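Local coordinates for protein Glucanase/chitosanase (Paenibacillus fukuinensis, PDB 4ZZ8) that probably hydrolyses beta-glucan and chitosan as a whole enzyme, of which this F5/8 type C domain is a carbohydrate-binding part that holds glucosamine units, at residues V63-E68 against D104-A109; D69-A74 against T122-Y127; S76-N81 against T88-V93; K114-Y119 against W132-Y137. All coordinates share one frame; numbering follows the deposited sequence.

All four contacts lie in one F5/8 type C domain, a beta sandwich of two antiparallel sheets. Interaction 1 pairs strands 57-67 and 103-113 of one sheet; interaction 3 is the hairpin of strands 75-80 and 91-96 in the other. Interaction 4, centred about 8 Å from interaction 1 and 11 Å from interaction 3, packs strand 115-123 against strand 130-137 across the sandwich. Interaction 2 lies at one end, its centre about 21 Å from that of interaction 3. Along the chain interactions 1 and 2 cross, and interaction 3 is nested inside both. Interactions 1 and 2 meet where Trp67 packs on Ala72, and both reach the bound glucosamine, so a strand end and the end loops contribute to the sugar site.

Interaction 1. Residues V63-E68 against D104-A109. With GCS (2-amino-2-deoxy-beta-D-glucopyranose), chain C.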
# COMPACT_ATOMS: atom_id res chain seq x y z
N VAL A 63 5.18 7.89 2.95
CA VAL A 63 4.97 6.43 2.86
C VAL A 63 6.24 5.78 2.45
O VAL A 63 6.90 6.23 1.47
CB VAL A 63 3.80 6.14 1.88
CG1 VAL A 63 3.74 4.69 1.44
CG2 VAL A 63 2.47 6.58 2.41
N LYS A 64 6.59 4.69 3.11
CA LYS A 64 7.73 3.90 2.66
C LYS A 64 7.25 2.51 2.27
O LYS A 64 6.58 1.84 3.07
CB LYS A 64 8.80 3.83 3.75
CG LYS A 64 10.06 3.02 3.39
CD LYS A 64 11.04 2.89 4.54
CE LYS A 64 12.15 3.90 4.44
NZ LYS A 64 13.09 3.63 5.55
N LEU A 65 7.51 2.16 1.00
CA LEU A 65 7.22 0.87 0.46
C LEU A 65 8.50 0.06 0.38
O LEU A 65 9.54 0.50 -0.12
CB LEU A 65 6.60 0.98 -0.91
CG LEU A 65 5.31 1.81 -1.00
CD1 LEU A 65 4.74 1.87 -2.41
CD2 LEU A 65 4.26 1.41 0.05
N ASN A 66 8.41 -1.16 0.82
CA ASN A 66 9.50 -2.11 0.63
C ASN A 66 8.95 -3.20 -0.29
O ASN A 66 8.22 -4.10 0.17
CB ASN A 66 9.90 -2.71 1.96
CG ASN A 66 11.05 -3.72 1.85
OD1 ASN A 66 11.54 -4.19 2.91
ND2 ASN A 66 11.43 -4.10 0.71
N TRP A 67 9.25 -3.10 -1.57
CA TRP A 67 8.76 -4.00 -2.59
C TRP A 67 9.55 -5.30 -2.59
O TRP A 67 10.78 -5.27 -2.53
CB TRP A 67 8.79 -3.40 -3.98
CG TRP A 67 7.94 -2.21 -4.22
CD1 TRP A 67 8.33 -0.88 -4.18
CD2 TRP A 67 6.56 -2.21 -4.60
NE1 TRP A 67 7.24 -0.09 -4.51
CE2 TRP A 67 6.17 -0.90 -4.81
CE3 TRP A 67 5.62 -3.24 -4.79
CZ2 TRP A 67 4.84 -0.56 -5.14
CZ3 TRP A 67 4.35 -2.91 -5.12
CH2 TRP A 67 3.96 -1.61 -5.28
N GLU A 68 8.84 -6.40 -2.84
CA GLU A 68 9.46 -7.65 -3.31
C GLU A 68 9.73 -7.57 -4.81
O GLU A 68 9.44 -6.57 -5.44
CB GLU A 68 8.53 -8.79 -2.91
CG GLU A 68 9.03 -10.21 -3.10
CD GLU A 68 8.64 -10.92 -4.40
OE1 GLU A 68 7.76 -10.45 -5.21
OE2 GLU A 68 9.32 -11.98 -4.68
N ASP A 104 10.86 2.29 -1.86
CA ASP A 104 10.35 3.56 -2.37
C ASP A 104 9.98 4.44 -1.17
O ASP A 104 9.06 4.16 -0.43
CB ASP A 104 9.09 3.40 -3.25
CG ASP A 104 9.32 2.67 -4.53
OD1 ASP A 104 10.45 2.35 -4.89
OD2 ASP A 104 8.33 2.41 -5.28
N ASP A 105 10.68 5.57 -1.02
CA ASP A 105 10.40 6.48 0.10
C ASP A 105 9.74 7.67 -0.50
O ASP A 105 10.35 8.46 -1.27
CB ASP A 105 11.71 6.88 0.87
CG ASP A 105 11.47 7.34 2.34
OD1 ASP A 105 10.33 7.55 2.82
OD2 ASP A 105 12.51 7.46 3.07
N ILE A 106 8.45 7.80 -0.22
CA ILE A 106 7.63 8.76 -0.87
C ILE A 106 7.19 9.87 0.08
O ILE A 106 6.68 9.57 1.15
CB ILE A 106 6.35 8.05 -1.43
CG1 ILE A 106 6.73 6.85 -2.32
CG2 ILE A 106 5.38 9.07 -2.07
CD1 ILE A 106 5.70 5.73 -2.33
N THR A 107 7.36 11.15 -0.32
CA THR A 107 6.74 12.25 0.46
C THR A 107 5.78 13.07 -0.34
O THR A 107 5.82 13.11 -1.59
CB THR A 107 7.81 13.21 1.00
OG1 THR A 107 8.52 13.72 -0.14
CG2 THR A 107 8.78 12.49 1.94
N PHE A 108 4.81 13.67 0.36
CA PHE A 108 3.75 14.38 -0.25
C PHE A 108 3.24 15.40 0.75
O PHE A 108 3.56 15.35 1.92
CB PHE A 108 2.65 13.48 -0.81
CG PHE A 108 2.18 12.42 0.15
CD1 PHE A 108 1.29 12.72 1.16
CD2 PHE A 108 2.66 11.11 0.05
CE1 PHE A 108 0.92 11.74 2.07
CE2 PHE A 108 2.32 10.14 1.00
CZ PHE A 108 1.45 10.46 1.98
N ALA A 109 2.41 16.29 0.27
CA ALA A 109 1.89 17.32 1.11
C ALA A 109 1.17 16.75 2.28
O ALA A 109 0.26 15.91 2.12
CB ALA A 109 0.99 18.25 0.36
C1 GCS C . 6.79 -16.10 -7.56
C2 GCS C . 6.11 -16.03 -6.22
C3 GCS C . 5.57 -14.60 -6.06
C4 GCS C . 6.68 -13.59 -6.33
C5 GCS C . 7.39 -13.82 -7.65
C6 GCS C . 8.56 -12.92 -7.89
N2 GCS C . 5.05 -16.99 -6.09
O3 GCS C . 4.98 -14.58 -4.73
O4 GCS C . 6.14 -12.28 -6.21
O5 GCS C . 7.82 -15.18 -7.65
O6 GCS C . 9.60 -13.14 -6.97
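Val63 and Leu65 pair with Ile106 and Asp104 in the antiparallel sheet of the F5/8 type C beta sandwich, where strand 103-113 is the outermost strand beside 57-67. Each of the two hydrogen-bonded pairs closes with two backbone bonds, such as Ile106 N to Val63 O at 2.8 Å. The tight side faces the sandwich interior. There Leu65 CD1 lies 4.0 Å from Ile106 CD1. With Val63 CG1 anti to the backbone N (chi1 165°), CG2 is the branch that meets the edge of the Phe108 ring at CE2, 3.8 Å away; Ile77 of the facing sheet covers Val63 and Ile106. The Lys64 and Asp105 face is looser and more exposed to solvent: the two form a non-hydrogen-bonded pair, and Lys64 NZ stays 4.6 Å from Asp105 OD2, beyond a salt bridge, while Asp105 OD1 is engaged by Arg62. Past the strand end, the Glu68 side chain reaches the sugar, its OE1 accepting from glucosamine O4 and its OE2 from O6, both at 2.6 Å. On the buried side Asp104 OD2 takes two hydrogen bonds, from Tyr75 OH and Trp67 NE1. The indole N-H arrives from above the carboxylate plane, NE1 to OD2 2.8 Å, with a bent angle of 138°.

Interaction 2. Residues D69-A74 against T122-Y127; sequences DAYATA and TRATAY. With GCS (2-amino-2-deoxy-beta-D-glucopyranose), chain C; SO4 (sulfate ion), chain G.
At the sugar-binding end of the domain a loop meets the end of strand 115-123 and the loop that follows, the Tyr71 ring lying against Ala124. The methyl CB of Ala124 stands over the centre of that ring, 3.4 Å from its centroid, a CH-pi contact only 10° off the normal. Tyr71 holds its CG between the backbone N and the carbonyl carbon (chi1 68°), which folds the ring back over the neighbouring loop. Its carbonyl O accepts from Ala124 N at 2.9 Å and from a water; the water in turn accepts from Thr125 OG1, bridging the two segments. Further along, the backbones form a classic beta bulge: Thr73 and Ala74 both face Thr122, whose O takes a weak, bent bond from Thr73 N and a straight but long one from Ala74 N. The Thr73 hydroxyl OG1 packs 3.2 Å from Thr122 CG2. Thr125 OG1 accepts from Tyr127 N, an ST turn; the Tyr127 ring takes sugar C5 over one face, offset toward its rim, with CD2 3.7 Å from sugar C6. Ala70 CB borders the same sugar, 3.4 Å from its O4, and Glu21, Arg38 and Tyr43 also hydrogen-bond to it. Arg123 holds a sulfate, probably from the crystallisation liquor: its backbone N and NE both donate to O2 and NH2 to O1, while NH1 reaches Tyr127 O at 2.9 Å.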
# COMPACT_ATOMS: atom_id res chain seq x y z
N ASP A 69 10.32 -8.61 -5.41
CA ASP A 69 10.73 -8.52 -6.80
C ASP A 69 9.56 -8.19 -7.72
O ASP A 69 9.76 -7.50 -8.74
CB ASP A 69 11.43 -9.84 -7.20
CG ASP A 69 12.58 -10.25 -6.23
OD1 ASP A 69 12.47 -10.13 -4.97
OD2 ASP A 69 13.62 -10.70 -6.77
N ALA A 70 8.33 -8.61 -7.34
CA ALA A 70 7.14 -8.31 -8.14
C ALA A 70 6.73 -6.89 -7.74
O ALA A 70 5.78 -6.73 -6.98
CB ALA A 70 6.06 -9.27 -7.88
N TYR A 71 7.42 -5.90 -8.22
CA TYR A 71 7.13 -4.50 -7.85
C TYR A 71 6.28 -3.82 -8.93
O TYR A 71 6.06 -4.34 -10.02
CB TYR A 71 8.42 -3.71 -7.59
CG TYR A 71 9.33 -3.43 -8.74
CD1 TYR A 71 10.32 -4.31 -9.07
CD2 TYR A 71 9.26 -2.21 -9.45
CE1 TYR A 71 11.23 -4.03 -10.08
CE2 TYR A 71 10.14 -1.93 -10.46
CZ TYR A 71 11.13 -2.85 -10.75
OH TYR A 71 12.01 -2.55 -11.75
N ALA A 72 5.75 -2.65 -8.58
CA ALA A 72 4.98 -1.83 -9.54
C ALA A 72 5.88 -0.76 -10.09
O ALA A 72 6.48 -0.00 -9.36
CB ALA A 72 3.83 -1.12 -8.87
N THR A 73 5.96 -0.67 -11.41
CA THR A 73 6.54 0.51 -12.07
C THR A 73 5.58 1.70 -12.08
O THR A 73 6.00 2.87 -12.12
CB THR A 73 7.02 0.24 -13.49
OG1 THR A 73 5.94 -0.12 -14.35
CG2 THR A 73 8.09 -0.84 -13.51
N ALA A 74 4.28 1.43 -12.06
CA ALA A 74 3.28 2.51 -12.00
C ALA A 74 2.32 2.19 -10.87
O ALA A 74 1.79 1.08 -10.78
CB ALA A 74 2.47 2.66 -13.28
N THR A 122 0.85 -0.83 -13.16
CA THR A 122 1.74 -1.49 -14.08
C THR A 122 2.75 -2.29 -13.30
O THR A 122 3.44 -1.71 -12.44
CB THR A 122 2.45 -0.51 -15.04
OG1 THR A 122 1.46 0.21 -15.81
CG2 THR A 122 3.44 -1.31 -15.98
N ARG A 123 2.89 -3.59 -13.64
CA ARG A 123 3.87 -4.51 -13.08
C ARG A 123 5.25 -4.40 -13.74
O ARG A 123 5.31 -4.15 -14.96
CB ARG A 123 3.42 -5.92 -13.33
CG ARG A 123 2.15 -6.36 -12.58
CD ARG A 123 1.72 -7.75 -13.11
NE ARG A 123 1.35 -7.66 -14.52
CZ ARG A 123 1.13 -8.73 -15.29
NH1 ARG A 123 1.28 -9.98 -14.82
NH2 ARG A 123 0.79 -8.53 -16.57
N ALA A 124 6.30 -4.57 -12.94
CA ALA A 124 7.68 -4.79 -13.40
C ALA A 124 7.83 -6.23 -13.94
O ALA A 124 8.71 -6.44 -14.74
CB ALA A 124 8.64 -4.62 -12.32
N THR A 125 6.95 -7.16 -13.56
CA THR A 125 7.12 -8.59 -13.83
C THR A 125 5.85 -9.11 -14.38
O THR A 125 4.81 -8.43 -14.38
CB THR A 125 7.50 -9.40 -12.54
OG1 THR A 125 6.31 -9.49 -11.73
CG2 THR A 125 8.65 -8.85 -11.81
N ALA A 126 5.81 -10.36 -14.81
CA ALA A 126 4.62 -10.93 -15.23
C ALA A 126 3.85 -11.71 -14.12
O ALA A 126 3.16 -12.68 -14.41
CB ALA A 126 4.91 -11.89 -16.42
N TYR A 127 4.12 -11.37 -12.83
CA TYR A 127 3.48 -12.07 -11.70
C TYR A 127 2.35 -11.17 -11.25
O TYR A 127 1.50 -10.84 -12.06
CB TYR A 127 4.53 -12.41 -10.63
CG TYR A 127 5.63 -13.34 -11.15
CD1 TYR A 127 5.30 -14.62 -11.51
CD2 TYR A 127 6.95 -12.92 -11.27
CE1 TYR A 127 6.30 -15.51 -12.06
CE2 TYR A 127 7.95 -13.83 -11.71
CZ TYR A 127 7.59 -15.10 -12.09
OH TYR A 127 8.50 -16.02 -12.60
C1 GCS C . 6.79 -16.10 -7.56
C2 GCS C . 6.11 -16.03 -6.22
C3 GCS C . 5.57 -14.60 -6.06
C4 GCS C . 6.68 -13.59 -6.33
C5 GCS C . 7.39 -13.82 -7.65
C6 GCS C . 8.56 -12.92 -7.89
N2 GCS C . 5.05 -16.99 -6.09
O3 GCS C . 4.98 -14.58 -4.73
O4 GCS C . 6.14 -12.28 -6.21
O5 GCS C . 7.82 -15.18 -7.65
O6 GCS C . 9.60 -13.14 -6.97
S SO4 G . 0.55 -4.72 -16.79
O1 SO4 G . 0.83 -5.90 -17.72
O2 SO4 G . 1.32 -4.83 -15.56
O3 SO4 G . 1.02 -3.47 -17.46
O4 SO4 G . -0.91 -4.43 -16.40
O HOH W 1 5.38 -7.10 -10.69

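Interaction 3. Residues S76-N81 against T88-V93; sequences SIQVSN and TNWTTV
This is a beta-hairpin contact at the border of the five-stranded sheet, where strand 91-96 is outermost and pairs antiparallel with strand 75-80. Val79 and Thr91 form a hydrogen-bonded pair, with Val79 N to Thr91 O at 2.8 Å, and Val93 N continues the pairing to Ile77 O. Gln78 and Thr92 are a non-hydrogen-bonded pair whose side chains lie on one face. Extended beyond CG, Gln78 swings its NE2 onto Thr92 OG1, 3.1 Å away and nearly in the amide plane, while OE1 is held by Arg117 and lies 3.6 Å from Trp90 CB. The Gln78 amide and the Trp90 ring are almost parallel, 10° apart, and Arg117 also meets Trp90 in a cation-pi contact. Next to the loop that closes the hairpin, Ser80 CB sits over one face of the indole, 4.0 Å from the six-membered ring centroid, and Ser80 OG, anti to its backbone N (chi1 178°), donates to Asn89 O at 3.0 Å. On the opposite face of the sheet, Val93 CG1 reaches Val79 CG2 at 3.9 Å, beside Phe108 of the facing sheet. The buried Gln78 amide thus has partners at both its oxygen and its nitrogen, which fixes its rotation.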
# COMPACT_ATOMS: atom_id res chain seq x y z
N SER A 76 -0.18 4.54 -7.59
CA SER A 76 -0.47 5.72 -6.82
C SER A 76 -0.64 5.40 -5.33
O SER A 76 -0.95 4.29 -4.91
CB SER A 76 -1.72 6.29 -7.32
OG SER A 76 -2.84 5.41 -7.22
N ILE A 77 -0.38 6.42 -4.56
CA ILE A 77 -0.69 6.45 -3.12
C ILE A 77 -1.91 7.31 -2.97
O ILE A 77 -1.97 8.43 -3.51
CB ILE A 77 0.45 7.00 -2.27
CG1 ILE A 77 1.73 6.20 -2.50
CG2 ILE A 77 0.06 7.05 -0.81
CD1 ILE A 77 1.70 4.73 -2.14
N GLN A 78 -2.92 6.83 -2.30
CA GLN A 78 -4.19 7.48 -2.21
C GLN A 78 -4.65 7.52 -0.75
O GLN A 78 -4.36 6.62 0.01
CB GLN A 78 -5.27 6.77 -3.02
CG GLN A 78 -4.81 6.57 -4.45
CD GLN A 78 -5.87 5.84 -5.26
OE1 GLN A 78 -6.49 4.89 -4.87
NE2 GLN A 78 -6.08 6.35 -6.42
N VAL A 79 -5.46 8.54 -0.44
CA VAL A 79 -6.04 8.60 0.91
C VAL A 79 -7.55 8.65 0.84
O VAL A 79 -8.19 9.08 -0.16
CB VAL A 79 -5.55 9.81 1.73
CG1 VAL A 79 -4.04 9.76 1.82
CG2 VAL A 79 -6.00 11.11 1.07
N SER A 80 -8.19 8.20 1.90
CA SER A 80 -9.61 8.39 2.05
C SER A 80 -9.89 8.95 3.44
O SER A 80 -9.25 8.58 4.42
CB SER A 80 -10.42 7.12 1.94
OG SER A 80 -11.79 7.33 2.12
N ASN A 81 -10.91 9.83 3.47
CA ASN A 81 -11.35 10.35 4.76
C ASN A 81 -12.78 10.00 4.99
O ASN A 81 -13.48 10.69 5.80
CB ASN A 81 -11.10 11.89 4.83
CG ASN A 81 -9.68 12.18 5.09
OD1 ASN A 81 -9.23 12.03 6.25
ND2 ASN A 81 -8.94 12.47 4.07
N THR A 88 -14.75 4.20 0.28
CA THR A 88 -15.11 4.13 -1.16
C THR A 88 -14.62 5.31 -2.00
O THR A 88 -14.44 5.14 -3.22
CB THR A 88 -16.65 4.03 -1.33
OG1 THR A 88 -17.22 5.13 -0.62
CG2 THR A 88 -17.17 2.75 -0.77
N ASN A 89 -14.29 6.45 -1.37
CA ASN A 89 -13.75 7.60 -2.11
C ASN A 89 -12.25 7.74 -1.89
O ASN A 89 -11.84 7.93 -0.77
CB ASN A 89 -14.41 8.92 -1.66
CG ASN A 89 -15.94 8.89 -1.82
OD1 ASN A 89 -16.42 8.87 -2.94
ND2 ASN A 89 -16.66 8.81 -0.73
N TRP A 90 -11.48 7.69 -2.94
CA TRP A 90 -10.03 7.79 -2.86
C TRP A 90 -9.54 9.08 -3.51
O TRP A 90 -10.04 9.45 -4.59
CB TRP A 90 -9.38 6.60 -3.54
CG TRP A 90 -9.68 5.34 -2.80
CD1 TRP A 90 -10.54 4.35 -3.19
CD2 TRP A 90 -9.15 4.92 -1.53
NE1 TRP A 90 -10.59 3.34 -2.25
CE2 TRP A 90 -9.76 3.68 -1.22
CE3 TRP A 90 -8.25 5.48 -0.62
CZ2 TRP A 90 -9.43 2.97 -0.10
CZ3 TRP A 90 -7.94 4.77 0.50
CH2 TRP A 90 -8.55 3.53 0.78
N THR A 91 -8.48 9.67 -2.97
CA THR A 91 -7.78 10.80 -3.49
C THR A 91 -6.34 10.53 -3.65
O THR A 91 -5.67 10.21 -2.70
CB THR A 91 -7.98 12.01 -2.50
OG1 THR A 91 -9.37 12.29 -2.31
CG2 THR A 91 -7.23 13.25 -3.05
N THR A 92 -5.81 10.59 -4.87
CA THR A 92 -4.41 10.41 -5.12
C THR A 92 -3.59 11.53 -4.54
O THR A 92 -3.86 12.70 -4.90
CB THR A 92 -4.10 10.26 -6.63
OG1 THR A 92 -4.82 9.10 -7.10
CG2 THR A 92 -2.64 10.23 -6.93
N VAL A 93 -2.61 11.19 -3.73
CA VAL A 93 -1.67 12.16 -3.21
C VAL A 93 -0.27 12.10 -3.85
O VAL A 93 0.57 13.03 -3.65
CB VAL A 93 -1.58 12.05 -1.66
CG1 VAL A 93 -2.90 12.29 -1.05
CG2 VAL A 93 -0.99 10.70 -1.17

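Interaction 4. Residues K114-Y119 against W132-Y137. With SO4 (sulfate ion), chain E.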
# COMPACT_ATOMS: atom_id res chain seq x y z
N LYS A 114 -7.86 8.88 6.94
CA LYS A 114 -8.23 7.74 7.79
C LYS A 114 -7.80 6.43 7.17
O LYS A 114 -7.53 5.48 7.87
CB LYS A 114 -9.71 7.65 8.06
CG LYS A 114 -9.92 6.84 9.32
CD LYS A 114 -11.28 6.23 9.44
CE LYS A 114 -11.22 4.98 10.29
NZ LYS A 114 -12.52 4.78 10.96
N PHE A 115 -7.68 6.40 5.84
CA PHE A 115 -7.20 5.16 5.11
C PHE A 115 -6.13 5.60 4.13
O PHE A 115 -6.17 6.74 3.60
CB PHE A 115 -8.31 4.48 4.30
CG PHE A 115 -9.55 4.12 5.13
CD1 PHE A 115 -10.54 5.08 5.33
CD2 PHE A 115 -9.75 2.85 5.61
CE1 PHE A 115 -11.67 4.83 6.04
CE2 PHE A 115 -10.88 2.58 6.36
CZ PHE A 115 -11.87 3.57 6.56
N VAL A 116 -5.19 4.70 3.82
CA VAL A 116 -4.13 4.97 2.85
C VAL A 116 -4.09 3.71 1.97
O VAL A 116 -4.09 2.59 2.46
CB VAL A 116 -2.74 5.14 3.47
CG1 VAL A 116 -1.81 5.65 2.35
CG2 VAL A 116 -2.80 6.01 4.67
N ARG A 117 -4.06 3.93 0.65
CA ARG A 117 -4.09 2.80 -0.33
C ARG A 117 -2.92 2.92 -1.26
O ARG A 117 -2.62 4.00 -1.73
CB ARG A 117 -5.38 2.90 -1.17
CG ARG A 117 -5.61 1.64 -2.08
CD ARG A 117 -7.02 1.53 -2.58
NE ARG A 117 -7.35 2.42 -3.68
CZ ARG A 117 -8.29 2.19 -4.59
NH1 ARG A 117 -9.00 1.09 -4.55
NH2 ARG A 117 -8.42 3.03 -5.64
N VAL A 118 -2.26 1.80 -1.55
CA VAL A 118 -1.39 1.67 -2.72
C VAL A 118 -2.25 1.08 -3.80
O VAL A 118 -2.77 -0.02 -3.61
CB VAL A 118 -0.16 0.78 -2.43
CG1 VAL A 118 0.64 0.57 -3.72
CG2 VAL A 118 0.70 1.37 -1.34
N TYR A 119 -2.37 1.76 -4.91
CA TYR A 119 -3.13 1.30 -6.09
C TYR A 119 -2.17 1.09 -7.23
O TYR A 119 -1.65 2.09 -7.76
CB TYR A 119 -4.23 2.34 -6.43
CG TYR A 119 -5.15 1.94 -7.51
CD1 TYR A 119 -6.14 1.02 -7.30
CD2 TYR A 119 -5.03 2.50 -8.78
CE1 TYR A 119 -7.00 0.63 -8.34
CE2 TYR A 119 -5.91 2.15 -9.78
CZ TYR A 119 -6.82 1.16 -9.57
OH TYR A 119 -7.72 0.78 -10.54
N TRP A 132 6.74 -6.34 1.04
CA TRP A 132 7.17 -6.81 2.33
C TRP A 132 6.64 -5.91 3.43
O TRP A 132 6.25 -6.34 4.47
CB TRP A 132 8.69 -6.81 2.41
CG TRP A 132 9.47 -7.73 1.45
CD1 TRP A 132 10.20 -7.33 0.32
CD2 TRP A 132 9.56 -9.15 1.49
NE1 TRP A 132 10.76 -8.42 -0.30
CE2 TRP A 132 10.36 -9.55 0.37
CE3 TRP A 132 9.06 -10.14 2.32
CZ2 TRP A 132 10.71 -10.89 0.16
CZ3 TRP A 132 9.32 -11.51 2.06
CH2 TRP A 132 10.16 -11.83 0.97
N GLU A 133 6.69 -4.63 3.18
CA GLU A 133 6.18 -3.61 4.09
C GLU A 133 5.60 -2.41 3.38
O GLU A 133 6.04 -1.98 2.32
CB GLU A 133 7.25 -3.12 5.13
CG GLU A 133 7.56 -4.16 6.19
CD GLU A 133 6.46 -4.44 7.14
OE1 GLU A 133 5.96 -3.53 7.91
OE2 GLU A 133 5.93 -5.52 7.21
N PHE A 134 4.59 -1.84 4.04
CA PHE A 134 3.87 -0.60 3.61
C PHE A 134 3.75 0.23 4.92
O PHE A 134 2.98 -0.13 5.80
CB PHE A 134 2.48 -1.02 3.10
CG PHE A 134 1.50 0.08 2.74
CD1 PHE A 134 1.86 1.43 2.73
CD2 PHE A 134 0.21 -0.24 2.29
CE1 PHE A 134 0.88 2.41 2.41
CE2 PHE A 134 -0.76 0.68 1.99
CZ PHE A 134 -0.43 2.05 2.06
N GLU A 135 4.62 1.21 5.04
CA GLU A 135 4.80 2.05 6.25
C GLU A 135 4.23 3.43 5.98
O GLU A 135 4.29 3.95 4.83
CB GLU A 135 6.27 2.18 6.59
CG GLU A 135 6.96 0.82 6.73
CD GLU A 135 8.46 0.92 6.98
OE1 GLU A 135 8.99 2.04 7.05
OE2 GLU A 135 9.08 -0.15 6.96
N VAL A 136 3.64 4.04 7.00
CA VAL A 136 3.04 5.37 6.90
C VAL A 136 3.49 6.24 8.04
O VAL A 136 3.46 5.76 9.17
CB VAL A 136 1.53 5.22 6.96
CG1 VAL A 136 0.82 6.56 6.94
CG2 VAL A 136 1.02 4.31 5.82
N TYR A 137 3.87 7.49 7.73
CA TYR A 137 4.47 8.42 8.72
C TYR A 137 3.83 9.78 8.66
O TYR A 137 3.41 10.25 7.56
CB TYR A 137 5.96 8.52 8.50
CG TYR A 137 6.66 7.23 8.64
CD1 TYR A 137 7.07 6.74 9.88
CD2 TYR A 137 7.00 6.48 7.55
CE1 TYR A 137 7.65 5.51 10.00
CE2 TYR A 137 7.64 5.27 7.67
CZ TYR A 137 7.98 4.80 8.91
OH TYR A 137 8.61 3.58 9.05
S SO4 E . -11.31 1.53 -7.63
O1 SO4 E . -11.36 0.88 -8.96
O2 SO4 E . -10.88 0.44 -6.68
O3 SO4 E . -10.37 2.66 -7.84
O4 SO4 E . -12.60 2.03 -7.31
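The hydrophobic core between the two sheets is bridged here by Phe134, which reaches from strand 130-137 to Val116 and Val118 on strand 115-123. Val118 CG2 lies over one face of the ring, offset toward its rim and 3.7 Å from the centroid, in a CH-pi contact 16° off the normal. Phe134 CG is anti to the backbone N (chi1 174°), and this directs the ring across the gap so that its CZ comes 3.9 Å from Val116 CG1 and also approaches the backbone Val116 O. A further touch, Val116 CG2 to Val136 CG1 at 4.3 Å, is looser. The strand axes stay 9.5 Å apart and run at 138°, a face-to-face meeting of sheets in the beta sandwich of the F5/8 type C domain, with apolar side chains filling the space between them. Ile77 touches Val116 and Val118, and Leu65 and Ile52 border Phe134. Arg117 points away from this interior. Tyr119 CD1 lies over one face of its guanidinium, and the edge holds a sulfate, probably from the crystallisation liquor, NH1 to O2 at 2.9 Å and NH2 to O3 at 3.0 Å. Gln78 is NH2's second partner, and Trp49 makes a cation-pi contact. On the outer side of the other strand, Tyr137 OH donates to Glu135 OE1 at 2.6 Å.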